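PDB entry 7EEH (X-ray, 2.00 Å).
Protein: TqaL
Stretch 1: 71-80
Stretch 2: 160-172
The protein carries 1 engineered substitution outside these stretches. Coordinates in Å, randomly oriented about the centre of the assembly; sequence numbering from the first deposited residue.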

ATOM      1  N   LEU B  71     -22.072 -43.597   2.676  1.00 61.28           N
ATOM      2  CA  LEU B  71     -22.351 -42.191   2.385  1.00 59.46           C
ATOM      3  C   LEU B  71     -22.006 -41.910   0.926  1.00 56.29           C
ATOM      4  O   LEU B  71     -20.871 -41.542   0.602  1.00 55.36           O
ATOM      5  CB  LEU B  71     -21.554 -41.279   3.320  1.00 57.29           C
ATOM      6  CG  LEU B  71     -22.198 -40.705   4.591  1.00 63.90           C
ATOM      7  CD1 LEU B  71     -23.449 -39.886   4.287  1.00 60.46           C
ATOM      8  CD2 LEU B  71     -22.506 -41.800   5.607  1.00 65.69           C
ATOM      9  N   PRO B  72     -22.968 -42.073   0.011  1.00 55.49           N
ATOM     10  CA  PRO B  72     -22.680 -41.853  -1.417  1.00 48.96           C
ATOM     11  C   PRO B  72     -22.708 -40.394  -1.868  1.00 49.78           C
ATOM     12  O   PRO B  72     -22.224 -40.099  -2.974  1.00 47.41           O
ATOM     13  CB  PRO B  72     -23.782 -42.654  -2.123  1.00 48.42           C
ATOM     14  CG  PRO B  72     -24.893 -42.751  -1.137  1.00 49.14           C
ATOM     15  CD  PRO B  72     -24.363 -42.485   0.246  1.00 53.72           C
ATOM     16  N   PHE B  73     -23.257 -39.477  -1.075  1.00 45.18           N
ATOM     17  CA  PHE B  73     -23.350 -38.079  -1.475  1.00 43.02           C
ATOM     18  C   PHE B  73     -22.232 -37.221  -0.897  1.00 38.54           C
ATOM     19  O   PHE B  73     -22.250 -36.003  -1.090  1.00 33.85           O
ATOM     20  CB  PHE B  73     -24.718 -37.497  -1.073  1.00 41.23           C
ATOM     21  CG  PHE B  73     -25.889 -38.393  -1.407  1.00 50.01           C
ATOM     22  CD1 PHE B  73     -26.166 -38.738  -2.723  1.00 51.29           C
ATOM     23  CD2 PHE B  73     -26.704 -38.898  -0.403  1.00 50.39           C
ATOM     24  CE1 PHE B  73     -27.235 -39.566  -3.032  1.00 53.44           C
ATOM     25  CE2 PHE B  73     -27.774 -39.728  -0.704  1.00 54.88           C
ATOM     26  CZ  PHE B  73     -28.038 -40.063  -2.023  1.00 52.67           C
ATOM     27  N   ARG B  74     -21.261 -37.811  -0.196  1.00 37.63           N
ATOM     28  CA  ARG B  74     -20.151 -37.022   0.328  1.00 35.01           C
ATOM     29  C   ARG B  74     -18.858 -37.831   0.375  1.00 35.25           C
ATOM     30  O   ARG B  74     -18.848 -39.012   0.736  1.00 35.39           O
ATOM     31  CB  ARG B  74     -20.473 -36.462   1.718  1.00 35.56           C
ATOM     32  CG  ARG B  74     -20.574 -37.495   2.817  1.00 43.03           C
ATOM     33  CD  ARG B  74     -20.817 -36.835   4.151  1.00 49.23           C
ATOM     34  NE  ARG B  74     -19.582 -36.712   4.916  1.00 47.82           N
ATOM     35  CZ  ARG B  74     -19.273 -35.657   5.663  1.00 51.69           C
ATOM     36  NH1 ARG B  74     -20.113 -34.627   5.738  1.00 53.31           N
ATOM     37  NH2 ARG B  74     -18.122 -35.629   6.327  1.00 45.02           N
ATOM     38  N   ARG B  75     -17.769 -37.174  -0.001  1.00 27.65           N
ATOM     39  CA  ARG B  75     -16.417 -37.681   0.178  1.00 26.25           C
ATOM     40  C   ARG B  75     -15.667 -36.689   1.055  1.00 27.47           C
ATOM     41  O   ARG B  75     -15.861 -35.477   0.933  1.00 23.37           O
ATOM     42  CB  ARG B  75     -15.711 -37.865  -1.171  1.00 28.03           C
ATOM     43  CG  ARG B  75     -16.310 -38.990  -2.034  1.00 36.68           C
ATOM     44  CD  ARG B  75     -16.527 -38.565  -3.473  1.00 42.22           C
ATOM     45  NE  ARG B  75     -17.449 -39.453  -4.185  1.00 43.23           N
ATOM     46  CZ  ARG B  75     -17.703 -39.367  -5.489  1.00 45.02           C
ATOM     47  NH1 ARG B  75     -17.107 -38.432  -6.227  1.00 43.99           N
ATOM     48  NH2 ARG B  75     -18.559 -40.208  -6.057  1.00 45.12           N
ATOM     49  N   SER B  76     -14.824 -37.191   1.950  1.00 25.26           N
ATOM     50  CA  SER B  76     -14.293 -36.295   2.968  1.00 20.27           C
ATOM     51  C   SER B  76     -13.026 -36.867   3.582  1.00 22.15           C
ATOM     52  O   SER B  76     -12.763 -38.073   3.512  1.00 20.03           O
ATOM     53  CB  SER B  76     -15.336 -36.043   4.053  1.00 22.43           C
ATOM     54  OG  SER B  76     -15.137 -36.917   5.146  1.00 30.00           O
ATOM     55  N   ARG B  77     -12.224 -35.958   4.142  1.00 20.57           N
ATOM     56  CA  ARG B  77     -11.164 -36.255   5.100  1.00 20.81           C
ATOM     57  C   ARG B  77     -11.230 -35.200   6.195  1.00 20.97           C
ATOM     58  O   ARG B  77     -11.679 -34.080   5.953  1.00 21.31           O
ATOM     59  CB  ARG B  77      -9.761 -36.247   4.472  1.00 19.38           C
ATOM     60  CG  ARG B  77      -9.542 -37.356   3.439  1.00 21.80           C
ATOM     61  CD  ARG B  77      -8.104 -37.503   2.978  1.00 20.13           C
ATOM     62  NE  ARG B  77      -8.004 -38.687   2.115  1.00 22.04           N
ATOM     63  CZ  ARG B  77      -7.793 -39.922   2.573  1.00 25.47           C
ATOM     64  NH1 ARG B  77      -7.626 -40.140   3.875  1.00 21.88           N
ATOM     65  NH2 ARG B  77      -7.748 -40.947   1.731  1.00 25.94           N
ATOM     66  N   ASN B  78     -10.791 -35.550   7.401  1.00 20.44           N
ATOM     67  CA  ASN B  78     -10.772 -34.554   8.463  1.00 21.21           C
ATOM     68  C   ASN B  78      -9.539 -34.714   9.334  1.00 25.85           C
ATOM     69  O   ASN B  78      -8.861 -35.747   9.324  1.00 24.37           O
ATOM     70  CB  ASN B  78     -12.029 -34.614   9.329  1.00 20.61           C
ATOM     71  CG  ASN B  78     -12.096 -35.870  10.151  1.00 27.35           C
ATOM     72  OD1 ASN B  78     -11.650 -35.894  11.294  1.00 27.42           O
ATOM     73  ND2 ASN B  78     -12.645 -36.928   9.572  1.00 24.36           N
ATOM     74  N   GLY B  79      -9.258 -33.656  10.086  1.00 21.77           N
ATOM     75  CA  GLY B  79      -8.145 -33.640  11.014  1.00 23.60           C
ATOM     76  C   GLY B  79      -8.366 -32.587  12.071  1.00 29.55           C
ATOM     77  O   GLY B  79      -9.012 -31.561  11.825  1.00 24.12           O
ATOM     78  N   ARG B  80      -7.843 -32.854  13.268  1.00 27.59           N
ATOM     79  CA  ARG B  80      -7.906 -31.922  14.383  1.00 26.28           C
ATOM     80  C   ARG B  80      -6.600 -31.154  14.447  1.00 26.36           C
ATOM     81  O   ARG B  80      -5.520 -31.753  14.371  1.00 23.88           O
ATOM     82  CB  ARG B  80      -8.140 -32.642  15.712  1.00 28.45           C
ATOM     83  CG  ARG B  80      -9.498 -33.304  15.869  1.00 31.95           C
ATOM     84  CD  ARG B  80      -9.498 -34.254  17.074  1.00 34.62           C
ATOM     85  NE  ARG B  80      -9.319 -33.540  18.320  1.00 40.60           N
ATOM     86  CZ  ARG B  80      -8.295 -33.679  19.158  1.00 37.17           C
ATOM     87  NH1 ARG B  80      -7.311 -34.541  18.932  1.00 29.29           N
ATOM     88  NH2 ARG B  80      -8.276 -32.937  20.246  1.00 28.49           N
ATOM     89  N   VAL B 160      -9.175 -25.828  19.736  1.00 25.40           N
ATOM     90  CA  VAL B 160      -9.291 -27.012  18.893  1.00 24.62           C
ATOM     91  C   VAL B 160      -9.923 -26.575  17.587  1.00 21.48           C
ATOM     92  O   VAL B 160     -10.988 -25.949  17.590  1.00 21.56           O
ATOM     93  CB  VAL B 160     -10.150 -28.102  19.555  1.00 23.26           C
ATOM     94  CG1 VAL B 160     -10.206 -29.348  18.654  1.00 22.93           C
ATOM     95  CG2 VAL B 160      -9.628 -28.429  20.933  1.00 24.83           C
ATOM     96  N   CYS B 161      -9.279 -26.906  16.474  1.00 22.24           N
ATOM     97  CA  CYS B 161      -9.821 -26.616  15.156  1.00 20.18           C
ATOM     98  C   CYS B 161     -10.019 -27.943  14.438  1.00 22.97           C
ATOM     99  O   CYS B 161      -9.039 -28.620  14.093  1.00 23.45           O
ATOM    100  CB  CYS B 161      -8.899 -25.697  14.365  1.00 19.51           C
ATOM    101  SG  CYS B 161      -9.460 -25.444  12.656  1.00 24.18           S
ATOM    102  N   THR B 162     -11.275 -28.328  14.238  1.00 20.22           N
ATOM    103  CA  THR B 162     -11.590 -29.517  13.464  1.00 21.42           C
ATOM    104  C   THR B 162     -11.807 -29.102  12.013  1.00 21.49           C
ATOM    105  O   THR B 162     -12.700 -28.303  11.717  1.00 20.46           O
ATOM    106  CB  THR B 162     -12.823 -30.243  14.007  1.00 23.51           C
ATOM    107  OG1 THR B 162     -12.694 -30.394  15.419  1.00 26.95           O
ATOM    108  CG2 THR B 162     -12.917 -31.632  13.391  1.00 23.89           C
ATOM    109  N   LEU B 163     -10.976 -29.628  11.123  1.00 18.44           N
ATOM    110  CA  LEU B 163     -10.979 -29.258   9.713  1.00 18.21           C
ATOM    111  C   LEU B 163     -11.479 -30.417   8.859  1.00 19.85           C
ATOM    112  O   LEU B 163     -10.922 -31.514   8.920  1.00 23.27           O
ATOM    113  CB  LEU B 163      -9.580 -28.833   9.265  1.00 19.08           C
ATOM    114  CG  LEU B 163      -9.809 -28.408   7.810  1.00 21.94           C
ATOM    115  CD1 LEU B 163      -9.841 -26.944   7.570  1.00 25.89           C
ATOM    116  CD2 LEU B 163      -8.900 -29.176   6.834  1.00 22.27           C
ATOM    117  N   PHE B 164     -12.513 -30.166   8.056  1.00 17.93           N
ATOM    118  CA  PHE B 164     -13.003 -31.118   7.065  1.00 19.89           C
ATOM    119  C   PHE B 164     -12.712 -30.614   5.658  1.00 20.11           C
ATOM    120  O   PHE B 164     -13.053 -29.475   5.313  1.00 19.42           O
ATOM    121  CB  PHE B 164     -14.508 -31.353   7.193  1.00 20.50           C
ATOM    122  CG  PHE B 164     -14.897 -32.171   8.381  1.00 24.97           C
ATOM    123  CD1 PHE B 164     -14.925 -31.608   9.638  1.00 24.13           C
ATOM    124  CD2 PHE B 164     -15.253 -33.506   8.237  1.00 27.39           C
ATOM    125  CE1 PHE B 164     -15.293 -32.359  10.745  1.00 28.43           C
ATOM    126  CE2 PHE B 164     -15.617 -34.261   9.338  1.00 28.52           C
ATOM    127  CZ  PHE B 164     -15.637 -33.684  10.591  1.00 29.99           C
ATOM    128  N   ASN B 165     -12.130 -31.475   4.840  1.00 18.44           N
ATOM    129  CA  ASN B 165     -12.033 -31.250   3.402  1.00 18.03           C
ATOM    130  C   ASN B 165     -13.133 -32.110   2.782  1.00 20.33           C
ATOM    131  O   ASN B 165     -13.115 -33.335   2.925  1.00 21.65           O
ATOM    132  CB  ASN B 165     -10.640 -31.624   2.910  1.00 18.77           C
ATOM    133  CG  ASN B 165     -10.429 -31.336   1.445  1.00 20.93           C
ATOM    134  OD1 ASN B 165     -11.316 -30.834   0.740  1.00 24.09           O
ATOM    135  ND2 ASN B 165      -9.236 -31.625   0.980  1.00 18.87           N
ATOM    136  N   LEU B 166     -14.120 -31.474   2.156  1.00 21.72           N
ATOM    137  CA  LEU B 166     -15.398 -32.123   1.873  1.00 21.67           C
ATOM    138  C   LEU B 166     -15.814 -31.887   0.428  1.00 24.57           C
ATOM    139  O   LEU B 166     -15.903 -30.738  -0.018  1.00 25.16           O
ATOM    140  CB  LEU B 166     -16.494 -31.602   2.834  1.00 22.07           C
ATOM    141  CG  LEU B 166     -17.954 -31.932   2.502  1.00 25.51           C
ATOM    142  CD1 LEU B 166     -18.191 -33.421   2.595  1.00 28.88           C
ATOM    143  CD2 LEU B 166     -18.914 -31.200   3.411  1.00 28.14           C
ATOM    144  N   ARG B 167     -16.084 -32.971  -0.297  1.00 21.51           N
ATOM    145  CA  ARG B 167     -16.692 -32.895  -1.620  1.00 23.87           C
ATOM    146  C   ARG B 167     -18.107 -33.449  -1.519  1.00 28.47           C
ATOM    147  O   ARG B 167     -18.293 -34.624  -1.177  1.00 29.27           O
ATOM    148  CB  ARG B 167     -15.870 -33.672  -2.655  1.00 22.39           C
ATOM    149  CG  ARG B 167     -16.648 -34.024  -3.919  1.00 26.51           C
ATOM    150  CD  ARG B 167     -15.737 -34.567  -5.012  1.00 24.74           C
ATOM    151  NE  ARG B 167     -14.739 -33.587  -5.435  1.00 23.29           N
ATOM    152  CZ  ARG B 167     -13.711 -33.859  -6.229  1.00 26.25           C
ATOM    153  NH1 ARG B 167     -13.544 -35.092  -6.712  1.00 21.89           N
ATOM    154  NH2 ARG B 167     -12.845 -32.900  -6.541  1.00 23.25           N
ATOM    155  N   THR B 168     -19.101 -32.603  -1.771  1.00 27.63           N
ATOM    156  CA  THR B 168     -20.478 -33.080  -1.832  1.00 31.89           C
ATOM    157  C   THR B 168     -20.803 -33.480  -3.265  1.00 32.05           C
ATOM    158  O   THR B 168     -20.210 -32.970  -4.212  1.00 30.09           O
ATOM    159  CB  THR B 168     -21.468 -32.021  -1.338  1.00 29.77           C
ATOM    160  OG1 THR B 168     -21.432 -30.880  -2.203  1.00 26.22           O
ATOM    161  CG2 THR B 168     -21.132 -31.600   0.095  1.00 31.24           C
ATOM    162  N   VAL B 169     -21.741 -34.413  -3.418  1.00 36.27           N
ATOM    163  CA  VAL B 169     -22.093 -34.978  -4.722  1.00 32.26           C
ATOM    164  C   VAL B 169     -23.612 -34.976  -4.851  1.00 35.19           C
ATOM    165  O   VAL B 169     -24.310 -35.522  -3.991  1.00 35.88           O
ATOM    166  CB  VAL B 169     -21.542 -36.403  -4.901  1.00 37.30           C
ATOM    167  CG1 VAL B 169     -21.846 -36.919  -6.297  1.00 36.95           C
ATOM    168  CG2 VAL B 169     -20.046 -36.441  -4.632  1.00 32.09           C
ATOM    169  N   THR B 170     -24.118 -34.358  -5.916  1.00 36.56           N
ATOM    170  CA  THR B 170     -25.546 -34.290  -6.211  1.00 44.28           C
ATOM    171  C   THR B 170     -25.793 -35.081  -7.485  1.00 51.01           C
ATOM    172  O   THR B 170     -25.222 -34.761  -8.534  1.00 51.10           O
ATOM    173  CB  THR B 170     -26.020 -32.843  -6.394  1.00 48.99           C
ATOM    174  OG1 THR B 170     -25.716 -32.072  -5.223  1.00 47.56           O
ATOM    175  CG2 THR B 170     -27.528 -32.793  -6.656  1.00 49.46           C
ATOM    176  N   THR B 171     -26.643 -36.103  -7.404  1.00 53.77           N
ATOM    177  CA  THR B 171     -26.774 -36.963  -8.567  1.00 60.64           C
ATOM    178  C   THR B 171     -28.224 -37.014  -9.051  1.00 59.23           C
ATOM    179  O   THR B 171     -29.153 -36.960  -8.233  1.00 62.45           O
ATOM    180  CB  THR B 171     -26.245 -38.380  -8.239  1.00 61.14           C
ATOM    181  OG1 THR B 171     -25.976 -39.099  -9.449  1.00 62.20           O
ATOM    182  CG2 THR B 171     -27.223 -39.162  -7.369  1.00 54.53           C
ATOM    183  N   PRO B 172     -28.453 -37.083 -10.379  1.00 59.45           N
ATOM    184  CA  PRO B 172     -29.755 -36.991 -11.068  1.00 62.68           C
ATOM    185  C   PRO B 172     -30.911 -37.815 -10.480  1.00 58.73           C
ATOM    186  O   PRO B 172     -30.708 -38.849  -9.844  1.00 64.52           O
ATOM    187  CB  PRO B 172     -29.422 -37.488 -12.475  1.00 58.80           C
ATOM    188  CG  PRO B 172     -28.019 -37.041 -12.683  1.00 56.91           C
ATOM    189  CD  PRO B 172     -27.345 -37.205 -11.349  1.00 55.00           C
TER

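The two stretches are joined chiefly by main-chain hydrogen bonds between antiparallel strands, whose N-to-C directions differ by 167°. Three residue pairs each contribute two such bonds. Arg-75 N donates to Arg-167 O (2.9 Å) and Arg-167 N returns a bond to Arg-75 O (2.8 Å). Arg-77 N reaches Asn-165 O at 3.0 Å, answered by Asn-165 N to Arg-77 O at 2.9 Å, and Gly-79 N to Leu-163 O (3.0 Å) is matched by Leu-163 N to Gly-79 O (2.8 Å). A seventh bond, from Val-169 N to Phe-73 O (2.9 Å), extends the ladder to the corner where the first stretch turns; its N-H...O angle of 147° is the most bent of the set.

Alternating with these rungs are the non-hydrogen-bonded pairs, where the backbones draw closer, to a CA-CA distance of 4.3 Å at Asn-78 and Phe-164. At most of them, CA hydrogens face carbonyl oxygens already engaged in the ladder: Asn-78 CA lies 3.1 Å from Leu-163 O, and Ser-76 CA lies 3.2 Å from Asn-165 O. No side chain forms a hydrogen bond or salt bridge across the interface, so side chains add to it through packing.

On the face carrying Arg-74, Ser-76, Asn-78, Phe-164 and Leu-166, the Phe-164 ring is central. Asn-78 CB sits over its face, 3.7 Å from the centroid and 16° off the normal, a CH-pi contact that uses the aliphatic part of a polar residue. Arg-74 extends along the same face. Leu-166 CD1 packs over one face of its guanidinium, 3.9 Å from Arg-74 NH1, while Phe-164 CD2 meets the guanidinium edge, 4.0 Å from Arg-74 NH2. The small side chain of Ser-76 is buried beside Leu-166, with Ser-76 CB 4.1 Å from Leu-166 CD1.

On the other face, Arg-75 lays its guanidinium against Val-169, with Arg-75 CZ 3.8 Å from Val-169 CG2, which covers one face of the planar group. The branched Val-169 points toward the first stretch and is buried, well suited to this apolar contact. Arg-77 also starts on this face, but its end leads away, and its guanidinium is hydrogen-bonded elsewhere in the structure. Gly-79, lacking a side chain, contributes through its backbone alone.

Toward the ends of the pairing, the exposed Phe-73 ring meets Thr-171 at its edge, with Phe-73 CE1 4.4 Å from Thr-171 CG2, and Arg-80 NE lies 4.3 Å from Val-160 CG1. Altogether the contact buries 863 Å², summed over both sides.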